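Local coordinates for serine-rich Repeat Adhesion Glycoprotein (Srr1) (Streptococcus agalactiae, PDB 4MBO) that binds fibrinogen as a surface adhesin of the bacterium, through a region built of two immunoglobulin-like domains, at residues T75-Q80 with Y95-H100; L43-A48 with H100-T105. One frame throughout, in Å; residues are numbered along the deposited sequence.

Overall arrangement
Both contacts belong to the same immunoglobulin-like beta-sandwich, and they share His100, where the turn after strand 89-95 runs into strand 101-106. Interaction 2 is core: side chains from the two sheets meet across the interior of the sandwich, with no hydrogen bond between the segments. Interaction 1 lies nearer the surface, at the edge, where loop 75-80 is pinned by a backbone hydrogen bond to the end of strand 89-95 and by apolar contacts of Leu77 with Pro97 and, more loosely, of Val79 with Tyr95. Val79 connects them, its CG2 packing on Ile102 and on the hydroxyl of Tyr104. The probable hydrogen bond from Ser96 N to Asn101 O ties the turn of interaction 1 to the strand of interaction 2.

Interaction 1 of 2, residues T75-Q80 with Y95-H100; sequences TILKVQ and YSPLTH. With CA (calcium ion), chain B.
Leu77 and Tyr95 bring a loop against the edge of an immunoglobulin-like sandwich: the irregular segment 75-80, leading to strand 82-83, meets the end of strand 89-95 and the turn that follows it. Polar contact between the segments is a single backbone bond. Tyr95 N donates to Leu77 O over 2.7 Å, nearly straight at 178°, with the nitrogen tilted 24° from the carbonyl plane. A further backbone bond between Val79 and Gly93 continues the attachment along this edge.

The apolar contacts flank that bond. Leu77 carries CG anti to its carbonyl carbon (chi1 -64°), which brings CD2 against Tyr95 O (3.6 Å) and Pro97 CD (3.7 Å). The side chains of Leu77 and Pro97, both exposed, cross at about a right angle. Val79 points toward the 95-100 segment and brings CG1 to 4.4 Å from Tyr95 CB, a looser touch. The Tyr95 ring itself leads away from the loop, and the Tyr95 side chain touches Thr70.

Within the turn, Ser96 OG accepts from Thr99 N at 3.3 Å and weakly from Leu98 N, forming an ST motif, while His100 N bonds back to Ser96 O. This fold of the backbone presents a carbonyl to calcium: Thr99 O binds the ion at 2.3 Å, beside five waters and one ligand from elsewhere in the structure.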
loop_
_atom_site.group_PDB
_atom_site.type_symbol
_atom_site.label_atom_id
_atom_site.label_comp_id
_atom_site.label_asym_id
_atom_site.label_seq_id
_atom_site.Cartn_x
_atom_site.Cartn_y
_atom_site.Cartn_z
ATOM N N THR A 75 -7.302 4.328 0.066
ATOM C CA THR A 75 -7.852 4.937 -1.150
ATOM C C THR A 75 -8.491 6.300 -0.917
ATOM O O THR A 75 -8.965 6.905 -1.842
ATOM C CB THR A 75 -8.910 4.053 -1.802
ATOM O OG1 THR A 75 -10.060 3.958 -0.963
ATOM C CG2 THR A 75 -8.383 2.644 -2.085
ATOM N N ILE A 76 -8.485 6.790 0.311
ATOM C CA ILE A 76 -9.119 8.079 0.622
ATOM C C ILE A 76 -8.310 9.226 0.043
ATOM O O ILE A 76 -7.060 9.258 0.177
ATOM C CB ILE A 76 -9.212 8.283 2.144
ATOM C CG1 ILE A 76 -10.015 7.151 2.775
ATOM C CG2 ILE A 76 -9.877 9.622 2.481
ATOM C CD1 ILE A 76 -10.047 7.178 4.286
ATOM N N LEU A 77 -9.010 10.157 -0.610
ATOM C CA LEU A 77 -8.341 11.360 -1.159
ATOM C C LEU A 77 -8.382 12.532 -0.181
ATOM O O LEU A 77 -7.458 13.356 -0.155
ATOM C CB LEU A 77 -8.987 11.773 -2.467
ATOM C CG LEU A 77 -8.850 10.763 -3.598
ATOM C CD1 LEU A 77 -9.647 11.270 -4.792
ATOM C CD2 LEU A 77 -7.410 10.500 -3.940
ATOM N N LYS A 78 -9.435 12.613 0.617
ATOM C CA LYS A 78 -9.554 13.671 1.593
ATOM C C LYS A 78 -8.399 13.565 2.577
ATOM O O LYS A 78 -7.788 12.502 2.731
ATOM C CB LYS A 78 -10.877 13.523 2.352
ATOM C CG LYS A 78 -12.074 13.478 1.415
ATOM C CD LYS A 78 -12.626 14.846 1.087
ATOM C CE LYS A 78 -13.741 15.216 2.055
ATOM N NZ LYS A 78 -14.935 14.347 1.871
ATOM N N VAL A 79 -8.039 14.701 3.149
ATOM C CA VAL A 79 -7.099 14.730 4.272
ATOM C C VAL A 79 -7.901 15.345 5.432
ATOM O O VAL A 79 -9.042 15.725 5.264
ATOM C CB VAL A 79 -5.796 15.490 3.975
ATOM C CG1 VAL A 79 -4.989 14.750 2.912
ATOM C CG2 VAL A 79 -6.067 16.925 3.581
ATOM N N GLN A 80 -7.327 15.446 6.626
ATOM C CA GLN A 80 -8.105 16.018 7.717
ATOM C C GLN A 80 -8.340 17.505 7.558
ATOM O O GLN A 80 -7.514 18.234 6.982
ATOM C CB GLN A 80 -7.457 15.734 9.086
ATOM C CG GLN A 80 -7.260 14.244 9.373
ATOM C CD GLN A 80 -8.561 13.444 9.365
ATOM O OE1 GLN A 80 -8.702 12.471 8.614
ATOM N NE2 GLN A 80 -9.533 13.877 10.159
ATOM N N TYR A 95 -5.872 15.226 -1.339
ATOM C CA TYR A 95 -4.654 14.808 -1.993
ATOM C C TYR A 95 -4.997 14.391 -3.406
ATOM O O TYR A 95 -6.070 13.812 -3.664
ATOM C CB TYR A 95 -4.048 13.605 -1.263
ATOM C CG TYR A 95 -2.940 12.935 -1.994
ATOM C CD1 TYR A 95 -1.677 13.469 -2.035
ATOM C CD2 TYR A 95 -3.159 11.716 -2.639
ATOM C CE1 TYR A 95 -0.653 12.847 -2.732
ATOM C CE2 TYR A 95 -2.141 11.084 -3.307
ATOM C CZ TYR A 95 -0.879 11.641 -3.350
ATOM O OH TYR A 95 0.173 11.046 -4.028
ATOM N N SER A 96 -4.104 14.732 -4.325
ATOM C CA SER A 96 -4.202 14.368 -5.729
ATOM C C SER A 96 -3.131 13.411 -6.152
ATOM O O SER A 96 -1.956 13.747 -6.104
ATOM C CB SER A 96 -4.016 15.611 -6.601
ATOM O OG SER A 96 -3.973 15.226 -7.985
ATOM N N PRO A 97 -3.526 12.225 -6.628
ATOM C CA PRO A 97 -2.579 11.283 -7.172
ATOM C C PRO A 97 -1.883 11.799 -8.436
ATOM O O PRO A 97 -0.787 11.385 -8.772
ATOM C CB PRO A 97 -3.449 10.069 -7.511
ATOM C CG PRO A 97 -4.665 10.177 -6.633
ATOM C CD PRO A 97 -4.873 11.648 -6.416
ATOM N N LEU A 98 -2.536 12.709 -9.143
ATOM C CA LEU A 98 -1.992 13.276 -10.339
ATOM C C LEU A 98 -0.793 14.155 -10.080
ATOM O O LEU A 98 0.223 13.999 -10.729
ATOM C CB LEU A 98 -3.078 14.102 -11.051
ATOM C CG LEU A 98 -2.648 14.788 -12.318
ATOM C CD1 LEU A 98 -2.339 13.741 -13.387
ATOM C CD2 LEU A 98 -3.766 15.727 -12.771
ATOM N N THR A 99 -0.897 15.068 -9.108
ATOM C CA THR A 99 0.148 16.033 -8.866
ATOM C C THR A 99 1.004 15.765 -7.611
ATOM O O THR A 99 2.058 16.368 -7.453
ATOM C CB THR A 99 -0.486 17.415 -8.582
ATOM O OG1 THR A 99 -1.388 17.298 -7.474
ATOM C CG2 THR A 99 -1.260 17.927 -9.778
ATOM N N HIS A 100 0.508 14.885 -6.759
ATOM C CA HIS A 100 1.105 14.620 -5.437
ATOM C C HIS A 100 1.014 15.876 -4.561
ATOM O O HIS A 100 1.765 16.038 -3.622
ATOM C CB HIS A 100 2.524 14.062 -5.516
ATOM C CG HIS A 100 2.562 12.667 -6.029
ATOM N ND1 HIS A 100 2.801 11.577 -5.216
ATOM C CD2 HIS A 100 2.401 12.179 -7.279
ATOM C CE1 HIS A 100 2.705 10.474 -5.937
ATOM N NE2 HIS A 100 2.465 10.810 -7.193
HETATM CA CA CA B . 3.992 17.278 -8.350
HETATM O O HOH W 1 4.147 15.828 -9.491
HETATM O O HOH W 2 2.741 17.650 -10.371
HETATM O O HOH W 3 5.539 16.018 -7.162
HETATM O O HOH W 4 4.167 18.139 -6.067
HETATM O O HOH W 5 5.692 18.406 -9.376
#

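Interaction 2 of 2, residues L43-A48 with H100-T105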
loop_
_atom_site.group_PDB
_atom_site.type_symbol
_atom_site.label_atom_id
_atom_site.label_comp_id
_atom_site.label_asym_id
_atom_site.label_seq_id
_atom_site.Cartn_x
_atom_site.Cartn_y
_atom_site.Cartn_z
ATOM N N LEU A 43 6.072 8.019 7.602
ATOM C CA LEU A 43 6.712 9.276 7.995
ATOM C C LEU A 43 5.634 10.211 8.489
ATOM O O LEU A 43 4.441 9.906 8.406
ATOM C CB LEU A 43 7.437 9.893 6.813
ATOM C CG LEU A 43 8.571 9.031 6.243
ATOM C CD1 LEU A 43 9.102 9.620 4.939
ATOM C CD2 LEU A 43 9.685 8.819 7.261
ATOM N N VAL A 44 6.042 11.355 9.042
ATOM C CA VAL A 44 5.089 12.328 9.526
ATOM C C VAL A 44 5.408 13.698 8.910
ATOM O O VAL A 44 6.559 14.149 8.909
ATOM C CB VAL A 44 5.113 12.425 11.079
ATOM C CG1 VAL A 44 4.149 13.518 11.523
ATOM C CG2 VAL A 44 4.665 11.085 11.696
ATOM N N LEU A 45 4.385 14.316 8.364
ATOM C CA LEU A 45 4.465 15.663 7.816
ATOM C C LEU A 45 3.794 16.651 8.754
ATOM O O LEU A 45 2.669 16.428 9.213
ATOM C CB LEU A 45 3.727 15.706 6.483
ATOM C CG LEU A 45 3.519 17.092 5.841
ATOM C CD1 LEU A 45 4.862 17.724 5.497
ATOM C CD2 LEU A 45 2.644 16.972 4.603
ATOM N N ASN A 46 4.474 17.760 9.018
ATOM C CA ASN A 46 3.794 18.812 9.730
ATOM C C ASN A 46 4.092 20.164 9.103
ATOM O O ASN A 46 5.163 20.381 8.514
ATOM C CB ASN A 46 4.120 18.829 11.199
ATOM C CG ASN A 46 5.473 19.362 11.482
ATOM O OD1 ASN A 46 6.452 18.654 11.383
ATOM N ND2 ASN A 46 5.537 20.636 11.900
ATOM N N PHE A 47 3.120 21.062 9.188
ATOM C CA PHE A 47 3.295 22.415 8.688
ATOM C C PHE A 47 2.423 23.363 9.479
ATOM O O PHE A 47 1.463 22.954 10.136
ATOM C CB PHE A 47 3.019 22.508 7.166
ATOM C CG PHE A 47 1.648 22.090 6.744
ATOM C CD1 PHE A 47 0.608 23.007 6.714
ATOM C CD2 PHE A 47 1.414 20.783 6.337
ATOM C CE1 PHE A 47 -0.667 22.610 6.314
ATOM C CE2 PHE A 47 0.150 20.395 5.932
ATOM C CZ PHE A 47 -0.875 21.302 5.932
ATOM N N ALA A 48 2.759 24.650 9.405
ATOM C CA ALA A 48 1.997 25.660 10.101
ATOM C C ALA A 48 2.280 27.000 9.448
ATOM O O ALA A 48 3.325 27.187 8.802
ATOM C CB ALA A 48 2.401 25.701 11.565
ATOM N N HIS A 100 0.508 14.885 -6.759
ATOM C CA HIS A 100 1.105 14.620 -5.437
ATOM C C HIS A 100 1.014 15.876 -4.561
ATOM O O HIS A 100 1.765 16.038 -3.622
ATOM C CB HIS A 100 2.524 14.062 -5.516
ATOM C CG HIS A 100 2.562 12.667 -6.029
ATOM N ND1 HIS A 100 2.801 11.577 -5.216
ATOM C CD2 HIS A 100 2.401 12.179 -7.279
ATOM C CE1 HIS A 100 2.705 10.474 -5.937
ATOM N NE2 HIS A 100 2.465 10.810 -7.193
ATOM N N ASN A 101 0.035 16.717 -4.834
ATOM C CA ASN A 101 -0.192 17.901 -3.999
ATOM C C ASN A 101 -1.413 17.744 -3.129
ATOM O O ASN A 101 -2.392 17.058 -3.495
ATOM C CB ASN A 101 -0.430 19.162 -4.821
ATOM C CG ASN A 101 0.781 19.582 -5.617
ATOM O OD1 ASN A 101 1.873 19.159 -5.336
ATOM N ND2 ASN A 101 0.563 20.409 -6.617
ATOM N N ILE A 102 -1.355 18.365 -1.948
ATOM C CA ILE A 102 -2.493 18.458 -1.058
ATOM C C ILE A 102 -3.046 19.889 -1.196
ATOM O O ILE A 102 -2.351 20.869 -0.930
ATOM C CB ILE A 102 -2.138 18.205 0.395
ATOM C CG1 ILE A 102 -1.292 16.921 0.547
ATOM C CG2 ILE A 102 -3.414 18.158 1.207
ATOM C CD1 ILE A 102 -0.588 16.807 1.861
ATOM N N THR A 103 -4.277 20.008 -1.650
ATOM C CA THR A 103 -4.911 21.283 -1.867
ATOM C C THR A 103 -5.955 21.504 -0.799
ATOM O O THR A 103 -6.865 20.674 -0.599
ATOM C CB THR A 103 -5.609 21.361 -3.234
ATOM O OG1 THR A 103 -4.654 21.153 -4.266
ATOM C CG2 THR A 103 -6.291 22.707 -3.481
ATOM N N TYR A 104 -5.810 22.623 -0.099
ATOM C CA TYR A 104 -6.748 23.052 0.929
ATOM C C TYR A 104 -7.554 24.240 0.431
ATOM O O TYR A 104 -7.020 25.164 -0.177
ATOM C CB TYR A 104 -6.017 23.454 2.202
ATOM C CG TYR A 104 -5.437 22.298 2.965
ATOM C CD1 TYR A 104 -6.186 21.627 3.929
ATOM C CD2 TYR A 104 -4.130 21.912 2.774
ATOM C CE1 TYR A 104 -5.621 20.563 4.642
ATOM C CE2 TYR A 104 -3.566 20.868 3.467
ATOM C CZ TYR A 104 -4.308 20.209 4.406
ATOM O OH TYR A 104 -3.689 19.171 5.060
ATOM N N THR A 105 -8.858 24.210 0.709
ATOM C CA THR A 105 -9.777 25.263 0.302
ATOM C C THR A 105 -10.414 25.918 1.524
ATOM O O THR A 105 -11.022 25.226 2.357
ATOM C CB THR A 105 -10.868 24.690 -0.602
ATOM O OG1 THR A 105 -10.260 24.007 -1.718
ATOM C CG2 THR A 105 -11.798 25.813 -1.124
#
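Phe47 and Tyr104 reach toward each other from opposite sheets of the sandwich. Strand 43-51 pairs with 20-25 and 116-126, strand 101-106 with 59-64 and 89-95, and the nearest CA atoms of the two segments, those of Leu45 and Ile102, are still 11.6 Å apart. Side chains alone bridge the gap.

In Phe47, CG sits between the backbone N and the carbonyl carbon (chi1 59°), and the ring projects into the interior with CZ leading. Tyr104 has CG anti to its carbonyl carbon and comes from the other side, hydroxyl end first. Phe47 CZ lies 3.6 Å from Tyr104 OH and 3.7 Å from Tyr104 CE2; the phenol oxygen thus meets the edge of the phenylalanine ring, near its plane. With centroids 5.9 Å apart and planes at 64°, the rings meet obliquely, through their far ends, without stacking. A second ring, that of Phe60, lies nearly parallel to Tyr104.

Beside this pair, Leu45 extends CD2 to within 4.2 Å of Ile102 CD1. Phe47 also packs on Val62 and Ile22, and Tyr104 on Met122. Being buried and almost wholly apolar, the contact joins the two sheets by van der Waals packing and hydrophobic burial, with no directional bond between the segments.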